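Long-range contacts in aromatic-amino-acid transaminase TyrB (PDB 4WD2), which probably catalyses the pyridoxal-phosphate-dependent transfer of the amino group of aromatic amino acids to 2-oxo acids: residues P52-V57 against K313-E318; E59-L64 against A299-A304; G69-L74 against P294-A299; I103-T108 against G265-C270; A119-R124 against G281-A286. All blocks are in the same frame, centred on the assembly; numbering follows the deposited sequence.

Contact 1: residues P52-V57 against K313-E318; sequences PVMGAV and KQWEEE
The indole of W315, on helix 309-338 of this class I aminotransferase, meets three different kinds of partner. F256 stacks on it, N255 accepts the N-H of NE1 with its backbone carbonyl, and M54 comes to the edge of the five-membered ring. M54 SD lies 4.7 Å from the centroid of the W315 five-membered ring, 80° off the normal, an edge-on Met-aromatic contact. The bend at chi3 (84°) brings M54 CE to 3.5 Å from W315 CD1, oblique to the ring. A thioether suits this place because it puts both its sulfur and its methyl against the CD1-NE1 side of the indole. N255 and F256 follow K254, the lysine that carries the cofactor, so W315 ties its helix to the chain beside the active site.

A second flat group, the carboxylate of E318, sits at the start of helix 55-65, where M54 takes the N-cap position. The extended E318 side chain offers the syn lone pair of OE1 to the first helical N-H, with G55 N at 2.9 Å from E318 OE1. A negative charge at a helix N-terminus is probably favoured by the helix dipole. Q314 NE2 packs against the G55 backbone, 3.6 Å from G55 C, so close that a residue without a side chain suits the place. Next to it, A56 is small enough for its CB to approach W315 CB to 3.7 Å.

Two waters complete the polar seam. One donates to V53 O and to E318 OE2; the second accepts from A56 N and donates to both Q314 O and E318 OE1.

Contact 2: residues E59-L64 against A299-A304; sequences EAETAL and AKVVAA
Two helices of a class I aminotransferase, 55-65 and 297-307, pack here through small and branched aliphatic side chains, their short segments crossing at 115° with axes 9.2 Å apart. Alanine at the crossing makes this possible: A60 and A304 face each other methyl to methyl, with A60 CB 4.2 Å from A304 CB. The same A60 methyl lies beside the carbonyl of V301, the residue whose CA is nearest to its own.

V301 carries most of the rest. Its CG1 is anti to the backbone N, which leaves CG2 beside that N and turned to meet two side chains of the other helix. L64 crosses V301 at about a right angle, its CD1 3.6 Å from V301 CG2 and also against V301 N. The aliphatic part of E61 closes in obliquely, with its CG 3.9 Å from V301 CG2, while its extended chain takes the carboxylate onward. K300 meets L64 CD1 with its backbone carbon and CB, before the long chain bends at chi2 and leads the amine away.

Nearby, L311 of helix 309-338 touches A60, V305 of helix 297-307 also touches A60, and on the far side of that helix V302 packs on Y82 of helix 80-91.

Contact 3: residues G69-L74 against P294-A299; sequences GPKPYL and PQTYGA
L74 enters this contact with CG anti to its own carbonyl carbon, so that the side chain leans over the backbone of P294 to T296. L74 CB is 4.1 Å from P294 O. One bond further, L74 CG lies 3.6 Å from T296 OG1. Of the two methyls, L74 CD1 sits near two carbonyls, 3.6 Å from Q295 O and the same distance from P294 O, while CD2 stays near the threonine hydroxyl. A leucine suits the place because its fork can cover these polar atoms while their bonds are made to other partners.

Those partners are close by. T296 OG1 bonds to G260 O of the second subunit, and it also accepts from a water that donates to P72 O, 2.6 Å from that water. A second water accepts from L74 N and donates to P294 O. The outer part of the K71 chain lies against T296 CG2, with K71 CD at 4.0 Å and the ammonium NZ at 3.8 Å from that methyl.

Y73, between the water-bridged residues, points its CB away from 294-299, and its hydroxyl bonds to the lysine-cofactor adduct of the second subunit. A tyrosine lent across the dimer in this way is characteristic of the shared active sites of fold type I aminotransferases.

Contact 4: residues I103-T108 against G265-C270; sequences IATLQT and GLSVVC
Antiparallel pairing of strand 103-108 with strand 264-269 closes one edge of the large, mostly parallel sheet of the fold type I transaminases, in which 264-269 runs against both of its neighbours. Side chains alternate between the two faces.

On one face lie I103, T105, S267 and V269. The hydroxyls of T105 and S267 meet directly across their non-hydrogen-bonded pair, T105 OG1 donating to S267 OG at 2.7 Å. Both are set by the same first torsion, anti to the carbonyl carbon, which swings each oxygen towards the other. Q87 NE2 bonds to T105 OG1 as well, so this buried hydroxyl is gripped twice. I103 lays its CG2 against S267 CB, 3.9 Å away, and this face is covered by helix 80-91.

On the opposite face, L106 and L266 lie side by side and point the same way, with L106 CD2 4.0 Å from L266 CB. L106 holds its CG in the crowded position between N and carbonyl carbon (chi1 71°), which carries the branch over towards its neighbour. The small A104 and branched V268 continue the apolar surface. At the end of its strand, T108 crosses L266 at about a right angle, its CG2 3.7 Å from L266 CB, while its hydroxyl bonds to G110 O.

The backbone ladder has two hydrogen-bonded pairs, A104 with V268 and L106 with L266. Its straightest bond runs from L266 N to L106 O, 3.0 Å long with an N-H...O angle of 170°, and arrives nearly along the C=O axis.

Contact 5: residues A119-R124 against G281-A286; sequences ADFLKR and GQLAGA
F121 carries CG anti to its backbone N (chi1 163°), and L283 carries CG anti to the carbonyl carbon; together these torsions bring a phenyl root and a leucine methyl into contact where helices 110-125 and 273-288 cross steeply. This helix pair packs against the large sheet of the aminotransferase fold, and L283 also touches L266 and V268 of strand 264-269. L283 CD2 sits 3.6 Å from F121 CB and also touches the root of the ring.

Q282 bends at chi2 (-58°), which folds its amide back nearly parallel to the F121 ring. The ring edge meets the aliphatic root of the glutamine, F121 CD1 lying 3.9 Å from Q282 CB. Glutamine suits this place by having both a carbonyl and an amide N-H to offer: NE2 bonds to D14 O of the second subunit, and OE1 takes R124. The arginine is extended from CG to NE, long enough to reach the other helix. Further along, D120 CB rests 4.3 Å from A286 CB, and a water donates to D120 OD2 and A286 O.

R124 NH1 reaches Q282 OE1 at 3.0 Å; the acceptor is near the guanidinium plane, but the donor stands above the carbonyl plane, 52° out of it.

How the contacts relate
Contacts 4 and 5 are buried, whereas contacts 1, 2 and 3 are only partly so. Contact 4 is a backbone ladder within the sheet, and contact 5 is the helix pair packed on one face of that sheet; they touch through L106 and L283. Contacts 1 and 2 use helix 55-65 against two consecutive helices, but contact 1 pairs a watered carboxylate at a helix start with Met-aromatic packing, while contact 2 is almost wholly aliphatic. Contact 3 shares A299 with contact 2 and joins the sheet edge through Q107, whose NE2 bonds to Q295 O. Contacts 3, 4 and 5 touch the second subunit at several residues, contact 1 through V53, and contact 2 not at all.

Contact 1: residues P52-V57 against K313-E318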
# COMPACT_ATOMS: atom_id res chain seq x y z
N PRO A 52 -16.97 10.13 12.87
CA PRO A 52 -17.68 9.02 13.51
C PRO A 52 -17.00 7.67 13.35
O PRO A 52 -16.20 7.45 12.44
CB PRO A 52 -19.04 9.01 12.79
CG PRO A 52 -18.75 9.58 11.44
CD PRO A 52 -17.64 10.60 11.64
N VAL A 53 -17.31 6.77 14.28
CA VAL A 53 -17.08 5.35 14.11
C VAL A 53 -18.44 4.73 13.84
O VAL A 53 -19.29 4.70 14.73
CB VAL A 53 -16.44 4.70 15.35
CG1 VAL A 53 -16.46 3.19 15.23
CG2 VAL A 53 -15.02 5.20 15.55
N MET A 54 -18.66 4.25 12.61
CA MET A 54 -19.99 3.79 12.25
C MET A 54 -20.38 2.57 13.09
O MET A 54 -19.53 1.72 13.37
CB MET A 54 -20.07 3.46 10.76
CG MET A 54 -19.81 4.67 9.87
SD MET A 54 -19.95 4.31 8.10
CE MET A 54 -21.71 4.47 7.83
N GLY A 55 -21.64 2.52 13.49
CA GLY A 55 -22.16 1.44 14.32
C GLY A 55 -21.84 0.07 13.76
O GLY A 55 -21.40 -0.82 14.49
N ALA A 56 -22.06 -0.09 12.46
CA ALA A 56 -21.83 -1.37 11.79
C ALA A 56 -20.35 -1.74 11.84
O ALA A 56 -20.01 -2.91 11.95
CB ALA A 56 -22.31 -1.32 10.35
N VAL A 57 -19.49 -0.74 11.73
CA VAL A 57 -18.06 -0.97 11.75
C VAL A 57 -17.60 -1.39 13.14
O VAL A 57 -16.83 -2.35 13.28
CB VAL A 57 -17.29 0.29 11.29
CG1 VAL A 57 -15.82 0.21 11.67
CG2 VAL A 57 -17.45 0.47 9.79
N LYS A 313 -27.37 -3.76 6.57
CA LYS A 313 -28.51 -2.87 6.75
C LYS A 313 -28.18 -1.70 7.67
O LYS A 313 -28.53 -0.55 7.38
CB LYS A 313 -29.71 -3.65 7.30
CG LYS A 313 -31.00 -2.85 7.34
CD LYS A 313 -32.17 -3.70 7.80
CE LYS A 313 -33.43 -2.87 7.94
NZ LYS A 313 -34.55 -3.68 8.49
N GLN A 314 -27.50 -1.98 8.77
CA GLN A 314 -27.12 -0.96 9.73
C GLN A 314 -26.17 0.05 9.10
O GLN A 314 -26.26 1.25 9.35
CB GLN A 314 -26.48 -1.59 10.95
CG GLN A 314 -26.18 -0.61 12.08
CD GLN A 314 -25.43 -1.29 13.20
OE1 GLN A 314 -24.97 -2.42 13.06
NE2 GLN A 314 -25.29 -0.59 14.33
N TRP A 315 -25.26 -0.45 8.28
CA TRP A 315 -24.33 0.42 7.57
C TRP A 315 -25.04 1.32 6.56
O TRP A 315 -24.82 2.53 6.56
CB TRP A 315 -23.26 -0.42 6.86
CG TRP A 315 -22.40 0.40 5.94
CD1 TRP A 315 -21.50 1.36 6.31
CD2 TRP A 315 -22.38 0.34 4.51
NE1 TRP A 315 -20.91 1.90 5.19
CE2 TRP A 315 -21.43 1.29 4.08
CE3 TRP A 315 -23.05 -0.43 3.56
CZ2 TRP A 315 -21.14 1.49 2.73
CZ3 TRP A 315 -22.77 -0.23 2.22
CH2 TRP A 315 -21.82 0.73 1.82
N GLU A 316 -25.88 0.74 5.70
CA GLU A 316 -26.59 1.53 4.69
C GLU A 316 -27.48 2.59 5.33
O GLU A 316 -27.61 3.70 4.81
CB GLU A 316 -27.43 0.62 3.78
CG GLU A 316 -26.61 -0.30 2.88
CD GLU A 316 -27.45 -0.97 1.79
OE1 GLU A 316 -28.55 -0.46 1.48
OE2 GLU A 316 -27.00 -2.00 1.25
N GLU A 317 -28.08 2.24 6.46
CA GLU A 317 -28.94 3.17 7.17
C GLU A 317 -28.16 4.38 7.70
O GLU A 317 -28.59 5.51 7.52
CB GLU A 317 -29.68 2.47 8.31
CG GLU A 317 -30.85 1.62 7.84
CD GLU A 317 -31.59 0.92 8.97
OE1 GLU A 317 -31.13 0.99 10.14
OE2 GLU A 317 -32.64 0.30 8.69
N GLU A 318 -27.02 4.14 8.34
CA GLU A 318 -26.23 5.24 8.89
C GLU A 318 -25.66 6.11 7.77
O GLU A 318 -25.63 7.33 7.88
CB GLU A 318 -25.10 4.73 9.79
CG GLU A 318 -24.26 5.85 10.43
CD GLU A 318 -23.37 5.37 11.57
OE1 GLU A 318 -23.29 4.14 11.79
OE2 GLU A 318 -22.74 6.21 12.24
O HOH W 1 -22.08 5.80 14.67
O HOH W 2 -23.61 1.96 10.75

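Contact 2: residues E59-L64 against A299-A304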
# COMPACT_ATOMS: atom_id res chain seq x y z
N GLU A 59 -19.43 -2.82 15.42
CA GLU A 59 -20.00 -4.13 15.68
C GLU A 59 -19.22 -5.24 14.98
O GLU A 59 -19.04 -6.32 15.54
CB GLU A 59 -21.47 -4.16 15.25
N ALA A 60 -18.76 -4.97 13.76
CA ALA A 60 -17.93 -5.92 13.02
C ALA A 60 -16.58 -6.14 13.70
O ALA A 60 -16.12 -7.28 13.83
CB ALA A 60 -17.73 -5.44 11.59
N GLU A 61 -15.95 -5.04 14.10
CA GLU A 61 -14.68 -5.08 14.80
C GLU A 61 -14.78 -5.88 16.09
O GLU A 61 -13.89 -6.68 16.41
CB GLU A 61 -14.20 -3.66 15.10
CG GLU A 61 -13.73 -2.90 13.88
CD GLU A 61 -13.45 -1.45 14.17
OE1 GLU A 61 -13.95 -0.94 15.20
OE2 GLU A 61 -12.74 -0.80 13.37
N THR A 62 -15.86 -5.67 16.83
CA THR A 62 -16.16 -6.45 18.02
C THR A 62 -16.20 -7.95 17.72
O THR A 62 -15.60 -8.75 18.44
CB THR A 62 -17.51 -6.02 18.65
OG1 THR A 62 -17.38 -4.73 19.25
CG2 THR A 62 -17.95 -7.02 19.72
N ALA A 63 -16.90 -8.33 16.65
CA ALA A 63 -17.02 -9.73 16.28
C ALA A 63 -15.67 -10.30 15.83
O ALA A 63 -15.32 -11.43 16.17
CB ALA A 63 -18.06 -9.92 15.20
N LEU A 64 -14.93 -9.52 15.06
CA LEU A 64 -13.63 -9.95 14.55
C LEU A 64 -12.62 -10.14 15.68
O LEU A 64 -11.70 -10.96 15.58
CB LEU A 64 -13.08 -8.95 13.53
CG LEU A 64 -13.84 -8.87 12.21
CD1 LEU A 64 -13.44 -7.63 11.43
CD2 LEU A 64 -13.61 -10.13 11.37
N ALA A 299 -9.98 -4.83 5.37
CA ALA A 299 -10.75 -5.61 4.41
C ALA A 299 -11.69 -6.62 5.10
O ALA A 299 -12.80 -6.86 4.63
CB ALA A 299 -9.83 -6.32 3.44
N LYS A 300 -11.23 -7.21 6.20
CA LYS A 300 -12.07 -8.10 7.00
C LYS A 300 -13.27 -7.35 7.55
O LYS A 300 -14.38 -7.87 7.55
CB LYS A 300 -11.28 -8.72 8.15
CG LYS A 300 -10.34 -9.85 7.75
CD LYS A 300 -11.09 -11.10 7.27
CE LYS A 300 -10.19 -12.33 7.34
NZ LYS A 300 -10.76 -13.51 6.63
N VAL A 301 -13.04 -6.12 8.03
CA VAL A 301 -14.12 -5.29 8.57
C VAL A 301 -15.14 -4.98 7.49
O VAL A 301 -16.35 -5.17 7.68
CB VAL A 301 -13.59 -3.96 9.17
CG1 VAL A 301 -14.75 -3.03 9.50
CG2 VAL A 301 -12.74 -4.22 10.40
N VAL A 302 -14.66 -4.49 6.35
CA VAL A 302 -15.54 -4.14 5.24
C VAL A 302 -16.30 -5.37 4.73
O VAL A 302 -17.51 -5.31 4.53
CB VAL A 302 -14.75 -3.49 4.09
CG1 VAL A 302 -15.61 -3.43 2.82
CG2 VAL A 302 -14.27 -2.10 4.49
N ALA A 303 -15.59 -6.48 4.54
CA ALA A 303 -16.24 -7.71 4.07
C ALA A 303 -17.29 -8.21 5.07
O ALA A 303 -18.34 -8.71 4.67
CB ALA A 303 -15.20 -8.79 3.81
N ALA A 304 -17.01 -8.08 6.36
CA ALA A 304 -17.95 -8.49 7.38
C ALA A 304 -19.20 -7.62 7.38
O ALA A 304 -20.30 -8.11 7.56
CB ALA A 304 -17.28 -8.47 8.76

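Contact 3: residues G69-L74 against P294-A299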
# COMPACT_ATOMS: atom_id res chain seq x y z
N GLY A 69 -6.81 -15.25 15.09
CA GLY A 69 -6.06 -16.26 14.36
C GLY A 69 -4.83 -15.66 13.70
O GLY A 69 -4.61 -14.45 13.78
N PRO A 70 -4.02 -16.51 13.04
CA PRO A 70 -2.79 -16.07 12.37
C PRO A 70 -3.08 -15.14 11.21
O PRO A 70 -4.21 -15.10 10.74
CB PRO A 70 -2.16 -17.38 11.88
CG PRO A 70 -3.33 -18.32 11.74
CD PRO A 70 -4.27 -17.95 12.84
N LYS A 71 -2.07 -14.40 10.77
CA LYS A 71 -2.26 -13.45 9.68
C LYS A 71 -1.32 -13.74 8.51
O LYS A 71 -0.30 -13.08 8.36
CB LYS A 71 -2.07 -12.01 10.18
CG LYS A 71 -3.11 -11.58 11.21
CD LYS A 71 -4.50 -11.44 10.57
CE LYS A 71 -5.62 -11.51 11.61
NZ LYS A 71 -6.97 -11.32 10.99
N PRO A 72 -1.66 -14.75 7.70
CA PRO A 72 -0.84 -15.06 6.52
C PRO A 72 -1.02 -14.04 5.41
O PRO A 72 -1.95 -13.22 5.46
CB PRO A 72 -1.38 -16.43 6.08
CG PRO A 72 -2.81 -16.40 6.51
CD PRO A 72 -2.80 -15.67 7.83
N TYR A 73 -0.12 -14.07 4.43
CA TYR A 73 -0.25 -13.21 3.26
C TYR A 73 -1.57 -13.48 2.56
O TYR A 73 -1.96 -14.63 2.37
CB TYR A 73 0.90 -13.44 2.26
CG TYR A 73 2.28 -13.00 2.72
CD1 TYR A 73 2.59 -11.66 2.85
CD2 TYR A 73 3.28 -13.94 2.98
CE1 TYR A 73 3.84 -11.25 3.24
CE2 TYR A 73 4.54 -13.54 3.37
CZ TYR A 73 4.81 -12.19 3.51
OH TYR A 73 6.06 -11.78 3.90
N LEU A 74 -2.25 -12.40 2.18
CA LEU A 74 -3.40 -12.48 1.29
C LEU A 74 -2.90 -12.67 -0.13
O LEU A 74 -1.72 -12.44 -0.40
CB LEU A 74 -4.26 -11.21 1.40
CG LEU A 74 -4.94 -10.86 2.73
CD1 LEU A 74 -5.78 -9.60 2.58
CD2 LEU A 74 -5.81 -12.02 3.22
N PRO A 294 -2.17 -6.86 -0.31
CA PRO A 294 -2.79 -5.85 0.56
C PRO A 294 -3.02 -6.34 1.99
O PRO A 294 -2.80 -7.52 2.26
CB PRO A 294 -4.11 -5.57 -0.14
CG PRO A 294 -4.48 -6.92 -0.70
CD PRO A 294 -3.18 -7.57 -1.11
N GLN A 295 -3.48 -5.45 2.87
CA GLN A 295 -3.59 -5.76 4.29
C GLN A 295 -4.95 -6.36 4.66
O GLN A 295 -5.92 -6.28 3.90
CB GLN A 295 -3.33 -4.51 5.15
CG GLN A 295 -4.51 -3.55 5.31
CD GLN A 295 -4.77 -2.69 4.08
OE1 GLN A 295 -4.42 -3.04 2.96
NE2 GLN A 295 -5.40 -1.54 4.29
N THR A 296 -4.99 -6.95 5.84
CA THR A 296 -6.08 -7.84 6.22
C THR A 296 -7.16 -7.15 7.05
O THR A 296 -8.34 -7.35 6.81
CB THR A 296 -5.53 -9.05 7.01
OG1 THR A 296 -4.66 -9.82 6.16
CG2 THR A 296 -6.65 -9.94 7.51
N TYR A 297 -6.74 -6.35 8.01
CA TYR A 297 -7.67 -5.85 9.02
C TYR A 297 -8.87 -5.10 8.42
O TYR A 297 -10.01 -5.55 8.55
CB TYR A 297 -6.95 -4.95 10.02
CG TYR A 297 -7.85 -4.55 11.15
CD1 TYR A 297 -8.38 -3.27 11.22
CD2 TYR A 297 -8.20 -5.47 12.13
CE1 TYR A 297 -9.22 -2.91 12.25
CE2 TYR A 297 -9.05 -5.11 13.17
CZ TYR A 297 -9.55 -3.83 13.23
OH TYR A 297 -10.40 -3.47 14.26
N GLY A 298 -8.61 -3.97 7.75
CA GLY A 298 -9.67 -3.18 7.14
C GLY A 298 -10.57 -3.94 6.16
O GLY A 298 -11.78 -3.71 6.11
N ALA A 299 -9.98 -4.83 5.37
CA ALA A 299 -10.75 -5.61 4.41
C ALA A 299 -11.69 -6.62 5.10
O ALA A 299 -12.80 -6.86 4.63
CB ALA A 299 -9.83 -6.32 3.44
O HOH W 3 -4.05 -12.61 6.90
O HOH W 4 -1.12 -9.91 2.83

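Contact 4: residues I103-T108 against G265-C270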
# COMPACT_ATOMS: atom_id res chain seq x y z
N ILE A 103 -15.87 -8.53 -15.35
CA ILE A 103 -15.27 -7.55 -14.45
C ILE A 103 -14.13 -8.12 -13.61
O ILE A 103 -14.34 -9.04 -12.83
CB ILE A 103 -16.32 -6.97 -13.47
CG1 ILE A 103 -17.54 -6.43 -14.21
CG2 ILE A 103 -15.70 -5.86 -12.62
CD1 ILE A 103 -18.64 -6.00 -13.26
N ALA A 104 -12.93 -7.57 -13.77
CA ALA A 104 -11.82 -7.92 -12.89
C ALA A 104 -11.80 -6.97 -11.70
O ALA A 104 -11.64 -5.77 -11.88
CB ALA A 104 -10.49 -7.87 -13.65
N THR A 105 -11.98 -7.51 -10.49
CA THR A 105 -11.96 -6.70 -9.27
C THR A 105 -10.89 -7.16 -8.27
O THR A 105 -10.75 -8.36 -8.00
CB THR A 105 -13.33 -6.73 -8.56
OG1 THR A 105 -14.32 -6.16 -9.42
CG2 THR A 105 -13.29 -5.94 -7.25
N LEU A 106 -10.14 -6.21 -7.73
CA LEU A 106 -9.20 -6.50 -6.65
C LEU A 106 -9.27 -5.46 -5.53
O LEU A 106 -9.71 -4.32 -5.72
CB LEU A 106 -7.76 -6.58 -7.18
CG LEU A 106 -7.10 -5.27 -7.63
CD1 LEU A 106 -5.60 -5.33 -7.38
CD2 LEU A 106 -7.38 -5.01 -9.10
N GLN A 107 -8.82 -5.88 -4.35
CA GLN A 107 -8.70 -5.04 -3.18
C GLN A 107 -7.52 -4.09 -3.32
O GLN A 107 -6.46 -4.48 -3.78
CB GLN A 107 -8.55 -5.91 -1.93
CG GLN A 107 -8.25 -5.16 -0.64
CD GLN A 107 -7.82 -6.11 0.46
OE1 GLN A 107 -8.13 -7.30 0.42
NE2 GLN A 107 -7.09 -5.59 1.45
N THR A 108 -7.72 -2.83 -2.93
CA THR A 108 -6.67 -1.82 -3.08
C THR A 108 -6.48 -1.00 -1.81
O THR A 108 -7.29 -1.06 -0.89
CB THR A 108 -6.97 -0.84 -4.25
OG1 THR A 108 -8.14 -0.08 -3.94
CG2 THR A 108 -7.18 -1.60 -5.56
N GLY A 265 -11.36 -0.36 -3.79
CA GLY A 265 -11.35 -1.38 -4.83
C GLY A 265 -10.98 -0.82 -6.19
O GLY A 265 -11.13 0.37 -6.45
N LEU A 266 -10.47 -1.70 -7.05
CA LEU A 266 -10.29 -1.37 -8.45
C LEU A 266 -11.02 -2.41 -9.28
O LEU A 266 -10.80 -3.61 -9.12
CB LEU A 266 -8.80 -1.33 -8.83
CG LEU A 266 -8.51 -1.10 -10.32
CD1 LEU A 266 -9.07 0.23 -10.81
CD2 LEU A 266 -7.01 -1.20 -10.62
N SER A 267 -11.89 -1.95 -10.17
CA SER A 267 -12.58 -2.84 -11.09
C SER A 267 -12.34 -2.42 -12.52
O SER A 267 -12.38 -1.23 -12.85
CB SER A 267 -14.08 -2.87 -10.80
OG SER A 267 -14.36 -3.44 -9.54
N VAL A 268 -12.10 -3.40 -13.38
CA VAL A 268 -11.98 -3.14 -14.81
C VAL A 268 -13.00 -3.98 -15.56
O VAL A 268 -13.07 -5.20 -15.38
CB VAL A 268 -10.55 -3.44 -15.31
CG1 VAL A 268 -10.41 -3.07 -16.78
CG2 VAL A 268 -9.53 -2.67 -14.48
N VAL A 269 -13.82 -3.32 -16.39
CA VAL A 269 -14.85 -3.98 -17.18
C VAL A 269 -14.31 -4.30 -18.56
O VAL A 269 -13.90 -3.39 -19.29
CB VAL A 269 -16.10 -3.11 -17.31
CG1 VAL A 269 -17.20 -3.85 -18.07
CG2 VAL A 269 -16.59 -2.65 -15.94
N CYS A 270 -14.31 -5.58 -18.93
CA CYS A 270 -13.64 -6.03 -20.15
C CYS A 270 -14.61 -6.64 -21.16
O CYS A 270 -15.78 -6.88 -20.84
CB CYS A 270 -12.55 -7.04 -19.80
SG CYS A 270 -11.39 -6.46 -18.54

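Contact 5: residues A119-R124 against G281-A286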
# COMPACT_ATOMS: atom_id res chain seq x y z
N ALA A 119 -3.33 3.04 -13.03
CA ALA A 119 -2.38 3.84 -13.81
C ALA A 119 -1.16 3.04 -14.26
O ALA A 119 -0.70 3.17 -15.40
CB ALA A 119 -1.92 5.07 -13.00
N ASP A 120 -0.61 2.22 -13.36
CA ASP A 120 0.58 1.43 -13.68
C ASP A 120 0.28 0.36 -14.75
O ASP A 120 1.08 0.12 -15.65
CB ASP A 120 1.15 0.77 -12.41
CG ASP A 120 1.94 1.76 -11.54
OD1 ASP A 120 2.21 2.89 -11.98
OD2 ASP A 120 2.32 1.38 -10.41
N PHE A 121 -0.88 -0.28 -14.63
CA PHE A 121 -1.37 -1.22 -15.65
C PHE A 121 -1.56 -0.52 -16.99
O PHE A 121 -1.12 -1.01 -18.03
CB PHE A 121 -2.68 -1.88 -15.18
CG PHE A 121 -3.48 -2.56 -16.28
CD1 PHE A 121 -3.08 -3.78 -16.80
CD2 PHE A 121 -4.63 -1.98 -16.77
CE1 PHE A 121 -3.81 -4.41 -17.80
CE2 PHE A 121 -5.37 -2.59 -17.78
CZ PHE A 121 -4.96 -3.81 -18.29
N LEU A 122 -2.22 0.63 -16.98
CA LEU A 122 -2.49 1.38 -18.20
C LEU A 122 -1.22 1.88 -18.89
O LEU A 122 -1.12 1.85 -20.11
CB LEU A 122 -3.42 2.56 -17.92
CG LEU A 122 -4.89 2.26 -17.62
CD1 LEU A 122 -5.61 3.53 -17.23
CD2 LEU A 122 -5.57 1.59 -18.81
N LYS A 123 -0.24 2.34 -18.11
CA LYS A 123 1.02 2.83 -18.67
C LYS A 123 1.76 1.72 -19.41
O LYS A 123 2.39 1.94 -20.44
CB LYS A 123 1.91 3.42 -17.58
CG LYS A 123 3.25 3.95 -18.08
CD LYS A 123 3.05 5.06 -19.11
CE LYS A 123 4.38 5.51 -19.71
NZ LYS A 123 4.19 6.68 -20.62
N ARG A 124 1.65 0.51 -18.87
CA ARG A 124 2.37 -0.63 -19.40
C ARG A 124 1.76 -1.09 -20.71
O ARG A 124 2.48 -1.51 -21.62
CB ARG A 124 2.38 -1.77 -18.37
CG ARG A 124 3.16 -2.97 -18.82
CD ARG A 124 3.77 -3.72 -17.66
NE ARG A 124 4.41 -4.94 -18.14
CZ ARG A 124 3.81 -6.12 -18.17
NH1 ARG A 124 2.57 -6.23 -17.72
NH2 ARG A 124 4.44 -7.18 -18.63
N GLY A 281 -4.87 -10.68 -13.90
CA GLY A 281 -3.51 -11.16 -13.69
C GLY A 281 -2.48 -10.05 -13.82
O GLY A 281 -1.49 -10.03 -13.09
N GLN A 282 -2.70 -9.12 -14.74
CA GLN A 282 -1.75 -8.03 -14.94
C GLN A 282 -1.94 -6.94 -13.89
O GLN A 282 -1.00 -6.21 -13.57
CB GLN A 282 -1.85 -7.45 -16.35
CG GLN A 282 -1.47 -8.46 -17.45
CD GLN A 282 -0.06 -9.02 -17.30
OE1 GLN A 282 0.81 -8.40 -16.68
NE2 GLN A 282 0.17 -10.20 -17.87
N LEU A 283 -3.15 -6.83 -13.36
CA LEU A 283 -3.38 -5.93 -12.23
C LEU A 283 -2.66 -6.49 -10.99
O LEU A 283 -2.04 -5.73 -10.23
CB LEU A 283 -4.87 -5.74 -11.97
CG LEU A 283 -5.67 -5.00 -13.06
CD1 LEU A 283 -7.16 -5.10 -12.77
CD2 LEU A 283 -5.25 -3.54 -13.19
N ALA A 284 -2.72 -7.81 -10.80
CA ALA A 284 -1.93 -8.47 -9.76
C ALA A 284 -0.43 -8.24 -9.98
O ALA A 284 0.32 -8.09 -9.03
CB ALA A 284 -2.24 -9.97 -9.72
N GLY A 285 -0.02 -8.22 -11.25
CA GLY A 285 1.35 -7.88 -11.62
C GLY A 285 1.76 -6.50 -11.15
O GLY A 285 2.87 -6.30 -10.67
N ALA A 286 0.86 -5.53 -11.31
CA ALA A 286 1.13 -4.17 -10.85
C ALA A 286 1.29 -4.14 -9.34
O ALA A 286 2.18 -3.47 -8.80
CB ALA A 286 0.02 -3.23 -11.29
O HOH W 5 1.05 -0.56 -8.59
O HOH W 6 1.21 -5.18 -14.95